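Protein ygiW (Escherichia coli, PDB 1NNX) is of unknown function but is a periplasmic protein that adopts the bacterial OB (BOF) fold. Local coordinates at residues Asp82-Gly88 with Val101-Val107; Phe5-Ser9 with Asp36-Val40; Thr41-Asn45 with Val56-Ala60. One frame throughout, in Å; residues are numbered along the deposited sequence.

Contact 1: residues Asp82-Gly88 with Val101-Val107; sequences DTVEIQG and VKQIRKV
Val84 and Ile86 meet Ile104 across the last two strands of the OB fold, an antiparallel hairpin broken by a classic beta bulge. Backbone bonds come first. Glu85 and Arg105 form a hydrogen-bonded pair, with Glu85 N to Arg105 O at 2.8 Å, and Val107 N extends the ladder to Thr83 O. At the other end both Lys102 and Gln103 face Gln87, whose O takes two donors: Lys102 N at 2.7 Å and, more loosely, Gln103 N at 3.3 Å. The extra residue shifts the register by one before Gly88 meets Val101.

Most of the apolar contact lies on the face of Val84, Ile86 and Ile104, where Phe57 touches Val84 and Ile86, and Trp73 touches Ile104. Ile104 holds CG1 anti to its own nitrogen (chi1 -179°), which lays CG1 against Ile86 CG2 at 3.7 Å. Thr83 CG2 meets Val107 CG2 at 3.6 Å.

On the other face, in the conformer described, Glu85 OE1 makes a salt bridge to Arg43 NE. One water bridges Thr83 N and Val107 O. Lys106 NZ, hydrogen-bonded to Thr77 O, reaches Asp82 OD1 only in a long salt bridge, 3.9 Å; a second water ties that NZ, 3.0 Å away, to Asp82 OD2.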
loop_
_atom_site.group_PDB
_atom_site.type_symbol
_atom_site.label_atom_id
_atom_site.label_comp_id
_atom_site.label_asym_id
_atom_site.label_seq_id
_atom_site.Cartn_x
_atom_site.Cartn_y
_atom_site.Cartn_z
ATOM N N ASP A 82 11.055 -9.122 -4.699
ATOM C CA ASP A 82 11.235 -8.687 -3.344
ATOM C C ASP A 82 9.955 -8.607 -2.565
ATOM O O ASP A 82 8.960 -8.080 -3.052
ATOM C CB ASP A 82 11.869 -7.321 -3.337
ATOM C CG ASP A 82 13.254 -7.331 -3.959
ATOM O OD1 ASP A 82 13.620 -6.332 -4.605
ATOM O OD2 ASP A 82 13.976 -8.344 -3.785
ATOM N N THR A 83 9.943 -9.217 -1.401
ATOM C CA THR A 83 8.772 -9.034 -0.554
ATOM C C THR A 83 8.992 -7.699 0.111
ATOM O O THR A 83 10.091 -7.365 0.606
ATOM C CB THR A 83 8.672 -10.080 0.540
ATOM O OG1 THR A 83 8.598 -11.365 -0.068
ATOM C CG2 THR A 83 7.446 -9.778 1.440
ATOM N N VAL A 84 7.944 -6.890 0.114
ATOM C CA VAL A 84 8.014 -5.570 0.767
ATOM C C VAL A 84 6.865 -5.336 1.706
ATOM O O VAL A 84 5.765 -5.986 1.591
ATOM C CB VAL A 84 7.987 -4.350 -0.249
ATOM C CG1 VAL A 84 9.250 -4.380 -1.121
ATOM C CG2 VAL A 84 6.721 -4.374 -1.086
ATOM N N GLU A 85 7.118 -4.515 2.699
ATOM C CA GLU A 85 6.074 -4.129 3.592
ATOM C C GLU A 85 5.740 -2.636 3.278
ATOM O O GLU A 85 6.654 -1.782 3.229
ATOM C CB GLU A 85 6.330 -4.256 5.101
ATOM C CG GLU A 85 5.190 -3.799 6.039
ATOM C CD GLU A 85 5.559 -3.951 7.504
ATOM O OE1 GLU A 85 5.423 -5.090 7.999
ATOM O OE2 GLU A 85 6.001 -2.941 8.109
ATOM N N ILE A 86 4.480 -2.295 3.088
ATOM C CA ILE A 86 4.071 -0.918 2.870
ATOM C C ILE A 86 3.120 -0.489 3.953
ATOM O O ILE A 86 2.364 -1.310 4.492
ATOM C CB ILE A 86 3.416 -0.669 1.494
ATOM C CG1 ILE A 86 2.176 -1.577 1.268
ATOM C CG2 ILE A 86 4.494 -0.886 0.376
ATOM C CD1 ILE A 86 1.457 -1.352 -0.060
ATOM N N GLN A 87 3.196 0.773 4.341
ATOM C CA GLN A 87 2.307 1.368 5.318
ATOM C C GLN A 87 1.777 2.649 4.706
ATOM O O GLN A 87 2.548 3.403 4.079
ATOM C CB GLN A 87 3.012 1.672 6.651
ATOM C CG GLN A 87 3.599 0.420 7.296
ATOM C CD GLN A 87 4.177 0.656 8.696
ATOM O OE1 GLN A 87 4.960 -0.164 9.195
ATOM N NE2 GLN A 87 3.795 1.740 9.323
ATOM N N GLY A 88 0.498 2.919 4.886
ATOM C CA GLY A 88 -0.099 4.136 4.353
ATOM C C GLY A 88 -1.578 4.123 4.576
ATOM O O GLY A 88 -2.076 3.313 5.371
ATOM N N VAL A 101 1.052 5.457 -0.078
ATOM C CA VAL A 101 2.129 4.887 0.717
ATOM C C VAL A 101 3.018 5.879 1.440
ATOM O O VAL A 101 3.608 6.791 0.796
ATOM C CB VAL A 101 2.971 3.941 -0.186
ATOM C CG1 VAL A 101 4.132 3.377 0.611
ATOM C CG2 VAL A 101 2.052 2.818 -0.799
ATOM N N LYS A 102 3.154 5.706 2.754
ATOM C CA LYS A 102 4.079 6.583 3.522
ATOM C C LYS A 102 5.446 5.956 3.689
ATOM O O LYS A 102 6.438 6.653 3.875
ATOM C CB LYS A 102 3.534 6.843 4.931
ATOM C CG LYS A 102 2.393 7.799 4.988
ATOM C CD LYS A 102 2.909 9.256 4.656
ATOM C CE LYS A 102 1.873 10.319 4.970
ATOM N NZ LYS A 102 2.361 11.697 4.500
ATOM N N GLN A 103 5.528 4.632 3.630
ATOM C CA GLN A 103 6.755 3.925 3.865
ATOM C C GLN A 103 6.771 2.588 3.162
ATOM O O GLN A 103 5.776 1.856 3.156
ATOM C CB GLN A 103 7.216 3.787 5.323
ATOM C CG GLN A 103 8.499 2.901 5.564
ATOM C CD GLN A 103 9.194 3.124 6.868
ATOM O OE1 GLN A 103 8.716 3.821 7.739
ATOM N NE2 GLN A 103 10.369 2.524 6.998
ATOM N N ILE A 104 7.892 2.255 2.555
ATOM C CA ILE A 104 8.071 0.979 1.926
ATOM C C ILE A 104 9.415 0.447 2.388
ATOM O O ILE A 104 10.452 1.184 2.364
ATOM C CB ILE A 104 7.969 1.079 0.369
ATOM C CG1 ILE A 104 8.145 -0.323 -0.208
ATOM C CG2 ILE A 104 9.023 2.121 -0.204
ATOM C CD1 ILE A 104 7.720 -0.421 -1.652
ATOM N N ARG A 105 9.430 -0.790 2.843
ATOM C CA ARG A 105 10.685 -1.447 3.220
ATOM C C ARG A 105 10.736 -2.901 2.742
ATOM O O ARG A 105 9.724 -3.578 2.608
ATOM C CB ARG A 105 10.924 -1.391 4.729
ATOM C CG ARG A 105 9.861 -1.940 5.608
ATOM C CD ARG A 105 10.268 -1.694 7.093
ATOM N NE ARG A 105 11.502 -2.434 7.368
ATOM C CZ ARG A 105 11.547 -3.619 7.966
ATOM N NH1 ARG A 105 10.431 -4.198 8.388
ATOM N NH2 ARG A 105 12.701 -4.265 8.075
ATOM N N LYS A 106 11.930 -3.387 2.382
ATOM C CA LYS A 106 12.042 -4.763 1.960
ATOM C C LYS A 106 12.012 -5.702 3.188
ATOM O O LYS A 106 12.473 -5.363 4.298
ATOM C CB LYS A 106 13.359 -4.959 1.174
ATOM C CG LYS A 106 13.316 -4.306 -0.197
ATOM C CD LYS A 106 14.231 -4.950 -1.264
ATOM C CE LYS A 106 15.689 -4.643 -1.042
ATOM N NZ LYS A 106 16.377 -4.660 -2.367
ATOM N N VAL A 107 11.464 -6.873 3.009
ATOM C CA VAL A 107 11.469 -7.830 4.109
ATOM C C VAL A 107 11.610 -9.257 3.576
ATOM O O VAL A 107 12.162 -9.484 2.490
ATOM C CB VAL A 107 10.248 -7.744 4.947
ATOM C CG1 VAL A 107 10.321 -6.473 5.728
ATOM C CG2 VAL A 107 8.992 -7.836 4.081
HETATM O O HOH W 1 16.778 -7.596 -2.772
HETATM O O HOH W 2 12.477 -10.395 -0.469
#

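Contact 2: residues Phe5-Ser9 with Asp36-Val40; sequences FSGPS and DDTWV
Gly7 and Pro8 lie over one face of the Trp39 indole, where an irregular N-terminal segment rests on the first strand of the OB fold. Two CH-pi contacts cover the two rings in turn. Gly7 CA sits 3.8 Å from the centroid of the five-membered ring, 24° off its normal. Pro8 CD is as far from the centroid of the six-membered ring but more squarely above it, only 15° from the normal, so the chain runs along the indole from CG toward CZ2. The proline and indole side chains cross at about a right angle, with Pro8 CD 3.7 Å from Trp39 CE2.

On the strand side, Trp39 also touches Gln87, Glu89 and Lys102, which belong to the neighbouring hairpin. The start of the strand is tied down by Thr38 OG1 bonded to Arg35 O and by backbone hydrogen bonds of Asp37 and Thr38 with Val90.

Ser6 fixes where the layer over the indole begins. Its OG, anti to the backbone nitrogen (chi1 -178°), reaches the strand and accepts an almost straight hydrogen bond from Trp39 N, 2.9 Å long. The same reach brings Ser6 OG to 3.5 Å from Trp39 CB.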
loop_
_atom_site.group_PDB
_atom_site.type_symbol
_atom_site.label_atom_id
_atom_site.label_comp_id
_atom_site.label_asym_id
_atom_site.label_seq_id
_atom_site.Cartn_x
_atom_site.Cartn_y
_atom_site.Cartn_z
ATOM N N PHE A 5 -7.537 8.978 15.918
ATOM C CA PHE A 5 -6.387 8.896 15.014
ATOM C C PHE A 5 -6.249 7.467 14.456
ATOM O O PHE A 5 -6.229 6.474 15.240
ATOM C CB PHE A 5 -5.107 9.232 15.807
ATOM C CG PHE A 5 -3.839 9.149 15.000
ATOM C CD1 PHE A 5 -2.824 8.243 15.375
ATOM C CD2 PHE A 5 -3.612 10.010 13.915
ATOM C CE1 PHE A 5 -1.599 8.202 14.709
ATOM C CE2 PHE A 5 -2.371 9.963 13.244
ATOM C CZ PHE A 5 -1.377 9.103 13.608
ATOM N N SER A 6 -6.150 7.376 13.121
ATOM C CA SER A 6 -5.865 6.098 12.428
ATOM C C SER A 6 -4.440 6.276 11.879
ATOM O O SER A 6 -4.246 7.002 10.909
ATOM C CB SER A 6 -6.875 5.894 11.305
ATOM O OG SER A 6 -6.636 4.637 10.659
ATOM N N GLY A 7 -3.452 5.653 12.507
ATOM C CA GLY A 7 -2.076 5.821 12.087
ATOM C C GLY A 7 -1.171 5.022 12.972
ATOM O O GLY A 7 -1.638 4.337 13.879
ATOM N N PRO A 8 0.129 5.126 12.795
ATOM C CA PRO A 8 1.110 4.372 13.587
ATOM C C PRO A 8 1.302 4.818 15.018
ATOM O O PRO A 8 1.083 5.976 15.356
ATOM C CB PRO A 8 2.367 4.502 12.773
ATOM C CG PRO A 8 2.216 5.801 12.101
ATOM C CD PRO A 8 0.772 6.083 11.873
ATOM N N SER A 9 1.672 3.860 15.875
ATOM C CA SER A 9 1.905 4.128 17.280
ATOM C C SER A 9 3.363 3.807 17.607
ATOM O O SER A 9 3.976 2.979 16.897
ATOM C CB SER A 9 0.966 3.282 18.145
ATOM O OG SER A 9 -0.389 3.699 18.030
ATOM N N ASP A 36 -12.566 4.841 3.598
ATOM C CA ASP A 36 -11.608 5.804 3.147
ATOM C C ASP A 36 -10.905 6.387 4.383
ATOM O O ASP A 36 -11.488 6.563 5.451
ATOM C CB ASP A 36 -12.334 6.901 2.389
ATOM C CG ASP A 36 -11.431 8.006 1.998
ATOM O OD1 ASP A 36 -11.753 9.164 2.325
ATOM O OD2 ASP A 36 -10.405 7.741 1.349
ATOM N N ASP A 37 -9.609 6.687 4.222
ATOM C CA ASP A 37 -8.824 7.262 5.309
ATOM C C ASP A 37 -8.603 6.354 6.514
ATOM O O ASP A 37 -8.842 6.710 7.666
ATOM C CB ASP A 37 -9.424 8.633 5.747
ATOM C CG ASP A 37 -8.361 9.645 6.175
ATOM O OD1 ASP A 37 -8.703 10.509 7.028
ATOM O OD2 ASP A 37 -7.189 9.591 5.700
ATOM N N THR A 38 -8.151 5.154 6.218
ATOM C CA THR A 38 -7.829 4.148 7.207
ATOM C C THR A 38 -6.353 3.775 7.028
ATOM O O THR A 38 -5.967 3.397 5.926
ATOM C CB THR A 38 -8.686 2.877 6.989
ATOM O OG1 THR A 38 -10.075 3.209 7.146
ATOM C CG2 THR A 38 -8.309 1.812 7.997
ATOM N N TRP A 39 -5.590 3.764 8.122
ATOM C CA TRP A 39 -4.181 3.366 8.115
ATOM C C TRP A 39 -4.056 1.851 8.033
ATOM O O TRP A 39 -4.734 1.104 8.812
ATOM C CB TRP A 39 -3.510 3.862 9.388
ATOM C CG TRP A 39 -2.076 3.560 9.430
ATOM C CD1 TRP A 39 -1.479 2.546 10.093
ATOM C CD2 TRP A 39 -1.034 4.321 8.814
ATOM N NE1 TRP A 39 -0.123 2.613 9.919
ATOM C CE2 TRP A 39 0.182 3.690 9.141
ATOM C CE3 TRP A 39 -1.007 5.478 8.018
ATOM C CZ2 TRP A 39 1.437 4.183 8.710
ATOM C CZ3 TRP A 39 0.276 5.977 7.570
ATOM C CH2 TRP A 39 1.454 5.311 7.931
ATOM N N VAL A 40 -3.234 1.364 7.115
ATOM C CA VAL A 40 -3.019 -0.085 6.935
ATOM C C VAL A 40 -1.549 -0.403 6.706
ATOM O O VAL A 40 -0.775 0.449 6.245
ATOM C CB VAL A 40 -3.493 -0.645 5.455
ATOM C CG1 VAL A 40 -3.450 0.380 4.373
ATOM C CG2 VAL A 40 -2.380 -1.635 4.796
#

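Contact 3: residues Thr41-Asn45 with Val56-Ala60; sequences TLRGN and VFKDA
Phe57 turns its ring in under the backbone of 42-44, with CG anti to its own nitrogen (chi1 -180°). The CE2 corner meets Leu42 CB at 3.6 Å, the two side chains slanting past each other. CZ lies over the face of the Arg43-Gly44 peptide, 3.2 Å from Gly44 N and 3.4 Å from Arg43 C, while Arg43 N lies in the plane of the ring, at its edge. Gly44 has no side chain, and Lys58 O comes to 3.3 Å from its CA in a CA-H...O contact.

These are the first two strands of the OB-fold sheet, a hairpin whose short segments run at 103° to each other. Within them a single bridge is formed: Asn45 and Lys58 are an antiparallel hydrogen-bonded pair, joined by Asn45 N to Lys58 O at 2.9 Å and Lys58 N to Asn45 O at 2.8 Å. Their side chains leave on the same face. The Lys58 chain runs out extended, and Asn45 ND2 makes a weak hydrogen bond to Pro80 O.

Asp59, next after Lys58, packs its CB 3.3 Å from Arg43 O. A water that accepts from Arg43 N lies 2.8 Å from Asp59 OD2, which also accepts from Val28 N. Asp59 OD1 is held by Ser61 OG.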
loop_
_atom_site.group_PDB
_atom_site.type_symbol
_atom_site.label_atom_id
_atom_site.label_comp_id
_atom_site.label_asym_id
_atom_site.label_seq_id
_atom_site.Cartn_x
_atom_site.Cartn_y
_atom_site.Cartn_z
ATOM N N THR A 41 -1.162 -1.631 6.958
ATOM C CA THR A 41 0.117 -2.189 6.678
ATOM C C THR A 41 -0.177 -3.429 5.831
ATOM O O THR A 41 -1.037 -4.258 6.174
ATOM C CB THR A 41 0.867 -2.641 7.954
ATOM O OG1 THR A 41 1.060 -1.534 8.858
ATOM C CG2 THR A 41 2.169 -3.289 7.576
ATOM N N LEU A 42 0.486 -3.587 4.697
ATOM C CA LEU A 42 0.343 -4.731 3.795
ATOM C C LEU A 42 1.701 -5.319 3.485
ATOM O O LEU A 42 2.743 -4.598 3.549
ATOM C CB LEU A 42 -0.322 -4.280 2.460
ATOM C CG LEU A 42 -1.650 -3.558 2.636
ATOM C CD1 LEU A 42 -2.018 -2.978 1.228
ATOM C CD2 LEU A 42 -2.702 -4.421 3.161
ATOM N N ARG A 43 1.741 -6.589 3.117
ATOM C CA ARG A 43 2.967 -7.203 2.720
ATOM C C ARG A 43 2.756 -7.933 1.418
ATOM O O ARG A 43 1.727 -8.605 1.236
ATOM C CB ARG A 43 3.493 -8.187 3.788
ATOM C CG ARG A 43 4.145 -7.452 4.935
ATOM C CD ARG A 43 4.732 -8.469 5.986
ATOM N NE ARG A 43 5.573 -7.795 6.965
ATOM C CZ ARG A 43 6.667 -8.346 7.481
ATOM N NH1 ARG A 43 7.033 -9.558 7.088
ATOM N NH2 ARG A 43 7.363 -7.714 8.410
ATOM N N GLY A 44 3.684 -7.780 0.476
ATOM C CA GLY A 44 3.500 -8.424 -0.798
ATOM C C GLY A 44 4.566 -7.966 -1.740
ATOM O O GLY A 44 5.699 -7.734 -1.340
ATOM N N ASN A 45 4.201 -7.907 -2.993
ATOM C CA ASN A 45 5.152 -7.549 -4.035
ATOM C C ASN A 45 4.633 -6.459 -4.948
ATOM O O ASN A 45 3.419 -6.419 -5.302
ATOM C CB ASN A 45 5.431 -8.811 -4.871
ATOM C CG ASN A 45 6.012 -9.974 -3.998
ATOM O OD1 ASN A 45 5.250 -10.693 -3.384
ATOM N ND2 ASN A 45 7.287 -10.080 -3.901
ATOM N N VAL A 56 1.233 -1.442 -9.149
ATOM C CA VAL A 56 0.336 -2.545 -8.757
ATOM C C VAL A 56 1.022 -3.379 -7.664
ATOM O O VAL A 56 2.169 -3.806 -7.815
ATOM C CB VAL A 56 0.028 -3.479 -9.935
ATOM C CG1 VAL A 56 -0.957 -4.625 -9.498
ATOM C CG2 VAL A 56 -0.718 -2.636 -11.063
ATOM N N PHE A 57 0.320 -3.548 -6.549
ATOM C CA PHE A 57 0.818 -4.315 -5.403
ATOM C C PHE A 57 -0.017 -5.599 -5.306
ATOM O O PHE A 57 -1.224 -5.553 -5.334
ATOM C CB PHE A 57 0.640 -3.450 -4.164
ATOM C CG PHE A 57 1.122 -4.115 -2.920
ATOM C CD1 PHE A 57 2.445 -4.093 -2.530
ATOM C CD2 PHE A 57 0.191 -4.747 -2.104
ATOM C CE1 PHE A 57 2.841 -4.684 -1.296
ATOM C CE2 PHE A 57 0.595 -5.326 -0.890
ATOM C CZ PHE A 57 1.918 -5.271 -0.515
ATOM N N LYS A 58 0.666 -6.724 -5.149
ATOM C CA LYS A 58 -0.011 -8.033 -5.079
ATOM C C LYS A 58 0.400 -8.826 -3.857
ATOM O O LYS A 58 1.537 -8.846 -3.459
ATOM C CB LYS A 58 0.331 -8.797 -6.354
ATOM C CG LYS A 58 -0.280 -10.180 -6.520
ATOM C CD LYS A 58 0.300 -10.798 -7.770
ATOM C CE LYS A 58 -0.298 -12.136 -8.126
ATOM N NZ LYS A 58 0.167 -12.550 -9.483
ATOM N N ASP A 59 -0.595 -9.434 -3.247
ATOM C CA ASP A 59 -0.330 -10.404 -2.141
ATOM C C ASP A 59 -1.155 -11.626 -2.527
ATOM O O ASP A 59 -1.800 -11.698 -3.572
ATOM C CB ASP A 59 -0.574 -9.897 -0.706
ATOM C CG ASP A 59 -2.007 -9.756 -0.295
ATOM O OD1 ASP A 59 -2.915 -10.098 -1.076
ATOM O OD2 ASP A 59 -2.215 -9.302 0.866
ATOM N N ALA A 60 -1.099 -12.665 -1.682
ATOM C CA ALA A 60 -1.858 -13.854 -2.029
ATOM C C ALA A 60 -3.380 -13.695 -2.194
ATOM O O ALA A 60 -4.028 -14.550 -2.805
ATOM C CB ALA A 60 -1.595 -14.905 -0.971
HETATM O O HOH W 3 -0.903 -7.856 2.892
HETATM O O HOH W 4 2.961 -11.273 -4.131
#

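Overall arrangement
The three contacts share one five-stranded sheet and follow one another along the chain, contact 2 first, then 3, then 1. Strand 38-51 is common to contacts 2 and 3, whose centres lie about 18 Å apart on opposite sides of the chain's centre. It lies between strand 54-59 of contact 3 and strand 84-93 of contact 1, so the first and last strands in the sheet order pair and the sheet closes on itself, in keeping with an OB fold. Contacts 1 and 3, centres about 9 Å apart, are joined by Val84 N to Gly44 O; contacts 1 and 2, about 15 Å apart, by Gly88 O to Val40 N. The N-terminal segment packs on Trp39 at the surface.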